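Local coordinates for protein branched-chain amino acid aminotransferase (Thermoproteus uzoniensis, PDB 5CE8) that probably transfers the amino group of leucine, isoleucine or valine to 2-oxoglutarate with pyridoxal 5'-phosphate as cofactor, at residues N96-D101 and A130-K135; A88-V93 and W302-Y307. One frame throughout, in Å; residues are numbered along the deposited sequence.

In the fold
Following the chain from the N terminus, the first segment reached is 88-93, on helix 82-95, the opening half of contact 2. The chain then leaves the helix through 96-101 and runs along strand 102-109. Strand 125-132 returns antiparallel beside it; its last residues and the loop beyond make up 130-135, which closes contact 1 across 28 intervening residues. Contact 2 closes much later, when the C-terminal residues 302-307, with strand 303-305 outermost in the same antiparallel sheet, reach the helix. Contact 1 is therefore nested inside the loop of contact 2. The two meet at Tyr-307, whose OH probably hydrogen-bonds Phe-98 O, so helix exit, sheet and chain terminus are tied together.

Contact 1 of 2, residues N96-D101 and A130-K135; sequences NGFKED and AIPFGK
The loop that leads from helix 82-95 into strand 102-109 illustrates how a helix exit is fastened to a neighbouring strand. Asn-96 lays its CB over one face of the Phe-98 ring, 3.3 Å above the plane and offset toward the rim. Gly-97, at positive phi, closes the helix in a Schellman motif. Phe-98 then carries the apolar part. With its CG anti to the carbonyl carbon (chi1 -75°), Phe-98 CE2 reaches Ala-130 CB at 4.1 Å, while Phe-98 CE1 meets Pro-132 CG at 4.0 Å, Phe-98 and Pro-132 crossing at about a right angle. Glu-100 has CG in the crowded position between backbone N and carbonyl carbon (chi1 74°), and its extended chain brings Glu-100 OE1 to 3.4 Å from Pro-132 CB. Asp-101 O accepts from Phe-133 N at 3.2 Å, the donor lying above the carbonyl plane. Asp-101 OD1 is held by Trp-50 N, whereas OD2 takes a water that also donates to Phe-133 O. The Phe-133 side chain is about 10 Å from the bound PLP, so the contact borders the cofactor region. One backbone bond and one water bridge thus continue the strand pairing, but Ala-130 O is buried without a hydrogen-bonding partner.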
ATOM      1  N   ASN A  96      26.423  23.542  36.266  1.00 33.64           N
ATOM      2  CA  ASN A  96      26.005  22.546  37.248  1.00 33.71           C
ATOM      3  C   ASN A  96      27.124  21.781  38.018  1.00 29.28           C
ATOM      4  O   ASN A  96      26.838  20.942  38.852  1.00 34.95           O
ATOM      5  CB  ASN A  96      25.133  21.583  36.503  1.00 35.74           C
ATOM      6  CG  ASN A  96      23.813  22.212  36.124  1.00 36.80           C
ATOM      7  OD1 ASN A  96      22.953  22.362  37.010  1.00 34.77           O
ATOM      8  ND2 ASN A  96      23.639  22.606  34.843  1.00 31.24           N
ATOM      9  N   GLY A  97      28.364  22.022  37.677  1.00 30.00           N
ATOM     10  CA  GLY A  97      29.513  21.283  38.206  1.00 30.14           C
ATOM     11  C   GLY A  97      29.499  19.789  38.048  1.00 31.28           C
ATOM     12  O   GLY A  97      30.067  19.073  38.884  1.00 35.54           O
ATOM     13  N   PHE A  98      28.895  19.292  36.970  1.00 30.99           N
ATOM     14  CA  PHE A  98      28.805  17.866  36.781  1.00 30.89           C
ATOM     15  C   PHE A  98      30.165  17.283  36.471  1.00 29.41           C
ATOM     16  O   PHE A  98      30.960  17.920  35.717  1.00 25.96           O
ATOM     17  CB  PHE A  98      27.858  17.534  35.604  1.00 31.46           C
ATOM     18  CG  PHE A  98      26.413  17.715  35.930  1.00 33.07           C
ATOM     19  CD1 PHE A  98      25.887  17.180  37.143  1.00 25.60           C
ATOM     20  CD2 PHE A  98      25.569  18.417  35.054  1.00 27.48           C
ATOM     21  CE1 PHE A  98      24.542  17.368  37.480  1.00 30.06           C
ATOM     22  CE2 PHE A  98      24.226  18.582  35.389  1.00 30.41           C
ATOM     23  CZ  PHE A  98      23.713  18.068  36.593  1.00 33.48           C
ATOM     24  N   LYS A  99      30.420  16.120  37.082  1.00 23.83           N
ATOM     25  CA  LYS A  99      31.655  15.325  36.867  1.00 29.49           C
ATOM     26  C   LYS A  99      31.232  13.865  36.839  1.00 29.54           C
ATOM     27  O   LYS A  99      31.672  13.038  37.675  1.00 26.78           O
ATOM     28  CB  LYS A  99      32.719  15.533  37.971  1.00 32.40           C
ATOM     29  CG  LYS A  99      33.466  16.840  37.867  1.00 37.73           C
ATOM     30  CD  LYS A  99      34.262  17.171  39.153  1.00 46.81           C
ATOM     31  CE  LYS A  99      34.692  18.650  39.221  1.00 46.85           C
ATOM     32  NZ  LYS A  99      35.126  19.140  37.880  1.00 45.24           N
ATOM     33  N   GLU A 100      30.318  13.559  35.899  1.00 27.39           N
ATOM     34  CA  GLU A 100      29.720  12.201  35.776  1.00 28.98           C
ATOM     35  C   GLU A 100      28.966  12.107  34.429  1.00 27.67           C
ATOM     36  O   GLU A 100      28.691  13.124  33.819  1.00 24.97           O
ATOM     37  CB  GLU A 100      28.716  11.985  36.907  1.00 29.02           C
ATOM     38  CG  GLU A 100      27.389  12.773  36.721  1.00 33.75           C
ATOM     39  CD  GLU A 100      26.573  12.884  38.000  1.00 32.59           C
ATOM     40  OE1 GLU A 100      25.763  12.020  38.317  1.00 40.54           O
ATOM     41  OE2 GLU A 100      26.760  13.878  38.697  1.00 39.50           O
ATOM     42  N   ASP A 101      28.578  10.890  34.058  1.00 28.11           N
ATOM     43  CA  ASP A 101      27.837  10.592  32.800  1.00 27.05           C
ATOM     44  C   ASP A 101      26.480  11.302  32.836  1.00 27.47           C
ATOM     45  O   ASP A 101      25.745  11.297  33.871  1.00 26.87           O
ATOM     46  CB  ASP A 101      27.582   9.094  32.604  1.00 29.36           C
ATOM     47  CG  ASP A 101      28.826   8.303  32.383  1.00 26.83           C
ATOM     48  OD1 ASP A 101      29.870   8.928  32.270  1.00 28.08           O
ATOM     49  OD2 ASP A 101      28.740   7.034  32.398  1.00 28.17           O
ATOM     50  N   ALA A 130      20.825  19.191  31.083  1.00 29.67           N
ATOM     51  CA  ALA A 130      21.868  18.187  31.319  1.00 31.57           C
ATOM     52  C   ALA A 130      21.552  17.420  32.590  1.00 33.94           C
ATOM     53  O   ALA A 130      21.454  18.030  33.640  1.00 34.26           O
ATOM     54  CB  ALA A 130      23.206  18.876  31.448  1.00 33.75           C
ATOM     55  N   ILE A 131      21.362  16.102  32.495  1.00 26.41           N
ATOM     56  CA  ILE A 131      20.929  15.328  33.576  1.00 32.20           C
ATOM     57  C   ILE A 131      21.810  14.079  33.826  1.00 32.91           C
ATOM     58  O   ILE A 131      22.221  13.385  32.881  1.00 26.51           O
ATOM     59  CB  ILE A 131      19.391  15.013  33.383  1.00 34.91           C
ATOM     60  CG1 ILE A 131      19.084  13.537  33.156  1.00 35.31           C
ATOM     61  CG2 ILE A 131      18.765  15.885  32.276  1.00 36.05           C
ATOM     62  CD1 ILE A 131      17.596  13.211  33.169  1.00 36.12           C
ATOM     63  N   PRO A 132      22.021  13.725  35.106  1.00 30.87           N
ATOM     64  CA  PRO A 132      22.726  12.506  35.362  1.00 31.12           C
ATOM     65  C   PRO A 132      21.996  11.360  34.760  1.00 34.20           C
ATOM     66  O   PRO A 132      20.760  11.391  34.731  1.00 31.91           O
ATOM     67  CB  PRO A 132      22.692  12.392  36.874  1.00 31.64           C
ATOM     68  CG  PRO A 132      22.715  13.791  37.297  1.00 34.91           C
ATOM     69  CD  PRO A 132      21.807  14.489  36.340  1.00 31.79           C
ATOM     70  N   PHE A 133      22.731  10.376  34.231  1.00 34.79           N
ATOM     71  CA  PHE A 133      22.082   9.251  33.465  1.00 36.31           C
ATOM     72  C   PHE A 133      23.031   8.088  33.340  1.00 33.31           C
ATOM     73  O   PHE A 133      24.162   8.261  32.865  1.00 31.31           O
ATOM     74  CB  PHE A 133      21.672   9.730  32.049  1.00 37.07           C
ATOM     75  CG  PHE A 133      20.593   8.882  31.356  1.00 41.68           C
ATOM     76  CD1 PHE A 133      19.279   8.875  31.818  1.00 44.76           C
ATOM     77  CD2 PHE A 133      20.882   8.157  30.175  1.00 36.80           C
ATOM     78  CE1 PHE A 133      18.274   8.162  31.140  1.00 43.75           C
ATOM     79  CE2 PHE A 133      19.889   7.453  29.502  1.00 38.36           C
ATOM     80  CZ  PHE A 133      18.592   7.440  29.978  1.00 43.44           C
ATOM     81  N   GLY A 134      22.599   6.925  33.846  1.00 39.65           N
ATOM     82  CA  GLY A 134      23.250   5.640  33.602  1.00 35.58           C
ATOM     83  C   GLY A 134      22.799   4.969  32.294  1.00 42.41           C
ATOM     84  O   GLY A 134      22.717   5.593  31.181  1.00 35.22           O
ATOM     85  N   LYS A 135      22.479   3.685  32.405  1.00 46.21           N
ATOM     86  CA  LYS A 135      22.074   2.876  31.206  1.00 46.08           C
ATOM     87  C   LYS A 135      20.535   2.932  30.861  1.00 50.32           C
ATOM     88  O   LYS A 135      19.706   3.067  31.787  1.00 56.42           O
ATOM     89  CB  LYS A 135      22.640   1.438  31.368  1.00 41.54           C
ATOM     90  CG  LYS A 135      24.186   1.381  31.305  1.00 35.60           C
TER
HETATM   91  O   HOH W   1      26.000   6.403  32.270  1.00 35.81           O

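Contact 2 of 2, residues A88-V93 and W302-Y307; sequences AVVETV and WLTPVY
Helix 82-95 presents its 88-93 turns to the C-terminal segment, in which strand 303-305 gives way to an irregular end; the backbones come nearest at Val-90 and Val-306, whose CA atoms are 5.7 Å apart. Residues 304 and 306 keep backbone hydrogen bonds to strand 55-58, and the helix lies on a face of the sheet, over its outermost strand. Two valines one turn apart carry the helix side. Val-90 has CG1 anti to the backbone N (chi1 157°), which leaves Val-90 CG2 to meet Thr-304 CG2 at 3.9 Å, methyl to methyl, the side chains crossing obliquely. Val-93, with CG1 likewise anti to N, sets that methyl 3.7 Å from Val-306 CG1 and 4.0 Å from Val-306 CG2. One branch thus touches both methyls of Val-306; the two side chains cross at about a right angle. Val-306 CG1 also lies 3.1 Å above one face of its neighbour's ring, that of Tyr-307, toward the rim. The tyrosine in turn carries its OH toward the helix end, where it probably hydrogen-bonds Phe-98 O. Tyr-307 OH also comes within 3.7 Å of Val-93 O, an approach that is packing and not a hydrogen bond. Between the segments, then, the contact consists of methyl groups of Val-90, Val-93, Thr-304 and Val-306, with the Tyr-307 hydroxyl at one end. Apolar packing joins helix to sheet, while the backbone bonds to strand 55-58 and the Tyr-307 hydroxyl supply the directional links.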
ATOM      1  N   ALA A  88      26.554  26.629  24.436  1.00 24.83           N
ATOM      2  CA  ALA A  88      25.490  26.643  25.425  1.00 24.43           C
ATOM      3  C   ALA A  88      25.419  25.347  26.179  1.00 24.36           C
ATOM      4  O   ALA A  88      25.237  25.352  27.377  1.00 26.56           O
ATOM      5  CB  ALA A  88      24.123  26.919  24.804  1.00 22.65           C
ATOM      6  N   VAL A  89      25.589  24.224  25.505  1.00 21.92           N
ATOM      7  CA  VAL A  89      25.745  22.973  26.258  1.00 21.00           C
ATOM      8  C   VAL A  89      26.871  22.967  27.267  1.00 20.75           C
ATOM      9  O   VAL A  89      26.715  22.517  28.418  1.00 22.40           O
ATOM     10  CB  VAL A  89      26.001  21.759  25.337  1.00 22.42           C
ATOM     11  CG1 VAL A  89      26.441  20.585  26.140  1.00 19.95           C
ATOM     12  CG2 VAL A  89      24.760  21.385  24.526  1.00 23.86           C
ATOM     13  N   VAL A  90      28.059  23.310  26.773  1.00 26.09           N
ATOM     14  CA  VAL A  90      29.262  23.325  27.579  1.00 26.31           C
ATOM     15  C   VAL A  90      29.124  24.201  28.842  1.00 24.58           C
ATOM     16  O   VAL A  90      29.548  23.754  29.940  1.00 22.73           O
ATOM     17  CB  VAL A  90      30.510  23.665  26.702  1.00 29.12           C
ATOM     18  CG1 VAL A  90      31.657  24.227  27.506  1.00 30.68           C
ATOM     19  CG2 VAL A  90      30.922  22.437  25.946  1.00 30.93           C
ATOM     20  N   GLU A  91      28.435  25.336  28.723  1.00 25.32           N
ATOM     21  CA  GLU A  91      28.128  26.193  29.866  1.00 30.56           C
ATOM     22  C   GLU A  91      27.118  25.620  30.767  1.00 34.99           C
ATOM     23  O   GLU A  91      27.235  25.803  31.951  1.00 32.79           O
ATOM     24  CB  GLU A  91      27.625  27.551  29.418  1.00 34.55           C
ATOM     25  CG  GLU A  91      28.698  28.380  28.707  1.00 36.41           C
ATOM     26  CD  GLU A  91      28.101  29.301  27.649  1.00 46.14           C
ATOM     27  OE1 GLU A  91      26.870  29.466  27.667  1.00 53.00           O
ATOM     28  OE2 GLU A  91      28.831  29.856  26.780  1.00 49.37           O
ATOM     29  N   THR A  92      26.111  24.921  30.248  1.00 31.97           N
ATOM     30  CA  THR A  92      25.120  24.284  31.148  1.00 30.12           C
ATOM     31  C   THR A  92      25.740  23.186  32.011  1.00 33.99           C
ATOM     32  O   THR A  92      25.441  23.068  33.243  1.00 28.79           O
ATOM     33  CB  THR A  92      23.950  23.672  30.348  1.00 28.37           C
ATOM     34  OG1 THR A  92      23.486  24.672  29.471  1.00 28.20           O
ATOM     35  CG2 THR A  92      22.802  23.177  31.230  1.00 27.17           C
ATOM     36  N   VAL A  93      26.585  22.368  31.380  1.00 29.68           N
ATOM     37  CA  VAL A  93      27.284  21.378  32.140  1.00 29.63           C
ATOM     38  C   VAL A  93      28.141  22.072  33.225  1.00 31.65           C
ATOM     39  O   VAL A  93      28.072  21.691  34.433  1.00 29.54           O
ATOM     40  CB  VAL A  93      28.077  20.422  31.217  1.00 32.61           C
ATOM     41  CG1 VAL A  93      28.765  19.384  32.021  1.00 29.48           C
ATOM     42  CG2 VAL A  93      27.143  19.744  30.160  1.00 32.34           C
ATOM     43  N   TRP A 302      35.837  13.921  18.020  1.00 25.13           N
ATOM     44  CA  TRP A 302      34.428  13.781  18.378  1.00 24.66           C
ATOM     45  C   TRP A 302      34.131  14.093  19.839  1.00 24.84           C
ATOM     46  O   TRP A 302      32.946  14.106  20.241  1.00 26.38           O
ATOM     47  CB  TRP A 302      33.958  12.321  18.178  1.00 22.45           C
ATOM     48  CG  TRP A 302      33.777  11.985  16.767  1.00 21.72           C
ATOM     49  CD1 TRP A 302      33.606  12.851  15.698  1.00 27.11           C
ATOM     50  CD2 TRP A 302      33.622  10.692  16.244  1.00 23.41           C
ATOM     51  NE1 TRP A 302      33.460  12.113  14.525  1.00 25.40           N
ATOM     52  CE2 TRP A 302      33.444  10.794  14.847  1.00 22.07           C
ATOM     53  CE3 TRP A 302      33.634   9.449  16.806  1.00 23.96           C
ATOM     54  CZ2 TRP A 302      33.271   9.666  14.028  1.00 23.42           C
ATOM     55  CZ3 TRP A 302      33.499   8.310  15.972  1.00 22.95           C
ATOM     56  CH2 TRP A 302      33.321   8.434  14.624  1.00 22.95           C
ATOM     57  N   LEU A 303      35.171  14.334  20.622  1.00 24.66           N
ATOM     58  CA  LEU A 303      35.029  14.485  22.040  1.00 21.04           C
ATOM     59  C   LEU A 303      35.257  15.905  22.487  1.00 26.45           C
ATOM     60  O   LEU A 303      36.346  16.402  22.314  1.00 26.15           O
ATOM     61  CB  LEU A 303      36.062  13.606  22.693  1.00 20.91           C
ATOM     62  CG  LEU A 303      35.488  12.252  23.113  1.00 20.18           C
ATOM     63  CD1 LEU A 303      35.158  11.411  21.883  1.00 17.51           C
ATOM     64  CD2 LEU A 303      36.499  11.570  24.002  1.00 21.66           C
ATOM     65  N   THR A 304      34.241  16.556  23.091  1.00 25.12           N
ATOM     66  CA  THR A 304      34.307  17.967  23.440  1.00 26.97           C
ATOM     67  C   THR A 304      34.572  18.079  24.904  1.00 26.35           C
ATOM     68  O   THR A 304      33.703  17.663  25.673  1.00 35.93           O
ATOM     69  CB  THR A 304      33.001  18.724  23.154  1.00 23.54           C
ATOM     70  OG1 THR A 304      32.815  18.765  21.744  1.00 23.92           O
ATOM     71  CG2 THR A 304      33.115  20.176  23.666  1.00 22.62           C
ATOM     72  N   PRO A 305      35.757  18.620  25.311  1.00 25.81           N
ATOM     73  CA  PRO A 305      36.012  18.658  26.746  1.00 28.24           C
ATOM     74  C   PRO A 305      35.190  19.745  27.385  1.00 31.35           C
ATOM     75  O   PRO A 305      35.081  20.848  26.824  1.00 23.89           O
ATOM     76  CB  PRO A 305      37.512  19.019  26.859  1.00 29.36           C
ATOM     77  CG  PRO A 305      37.899  19.596  25.578  1.00 28.11           C
ATOM     78  CD  PRO A 305      36.970  18.994  24.542  1.00 28.02           C
ATOM     79  N   VAL A 306      34.656  19.437  28.552  1.00 25.80           N
ATOM     80  CA  VAL A 306      33.864  20.387  29.331  1.00 35.52           C
ATOM     81  C   VAL A 306      34.750  21.306  30.251  1.00 38.17           C
ATOM     82  O   VAL A 306      34.412  22.494  30.531  1.00 36.68           O
ATOM     83  CB  VAL A 306      32.889  19.540  30.214  1.00 33.34           C
ATOM     84  CG1 VAL A 306      32.342  20.270  31.426  1.00 33.54           C
ATOM     85  CG2 VAL A 306      31.751  19.077  29.336  1.00 37.64           C
ATOM     86  N   TYR A 307      35.855  20.746  30.750  1.00 38.30           N
ATOM     87  CA  TYR A 307      36.708  21.439  31.751  1.00 42.70           C
ATOM     88  C   TYR A 307      38.146  21.667  31.272  1.00 41.31           C
ATOM     89  O   TYR A 307      38.570  21.027  30.317  1.00 37.56           O
ATOM     90  CB  TYR A 307      36.658  20.636  33.054  1.00 41.07           C
ATOM     91  CG  TYR A 307      35.258  20.545  33.650  1.00 42.28           C
ATOM     92  CD1 TYR A 307      34.643  21.672  34.192  1.00 38.80           C
ATOM     93  CD2 TYR A 307      34.551  19.329  33.660  1.00 41.46           C
ATOM     94  CE1 TYR A 307      33.373  21.597  34.753  1.00 41.74           C
ATOM     95  CE2 TYR A 307      33.279  19.242  34.207  1.00 40.54           C
ATOM     96  CZ  TYR A 307      32.679  20.394  34.745  1.00 42.74           C
ATOM     97  OH  TYR A 307      31.396  20.331  35.291  1.00 42.40           O
TER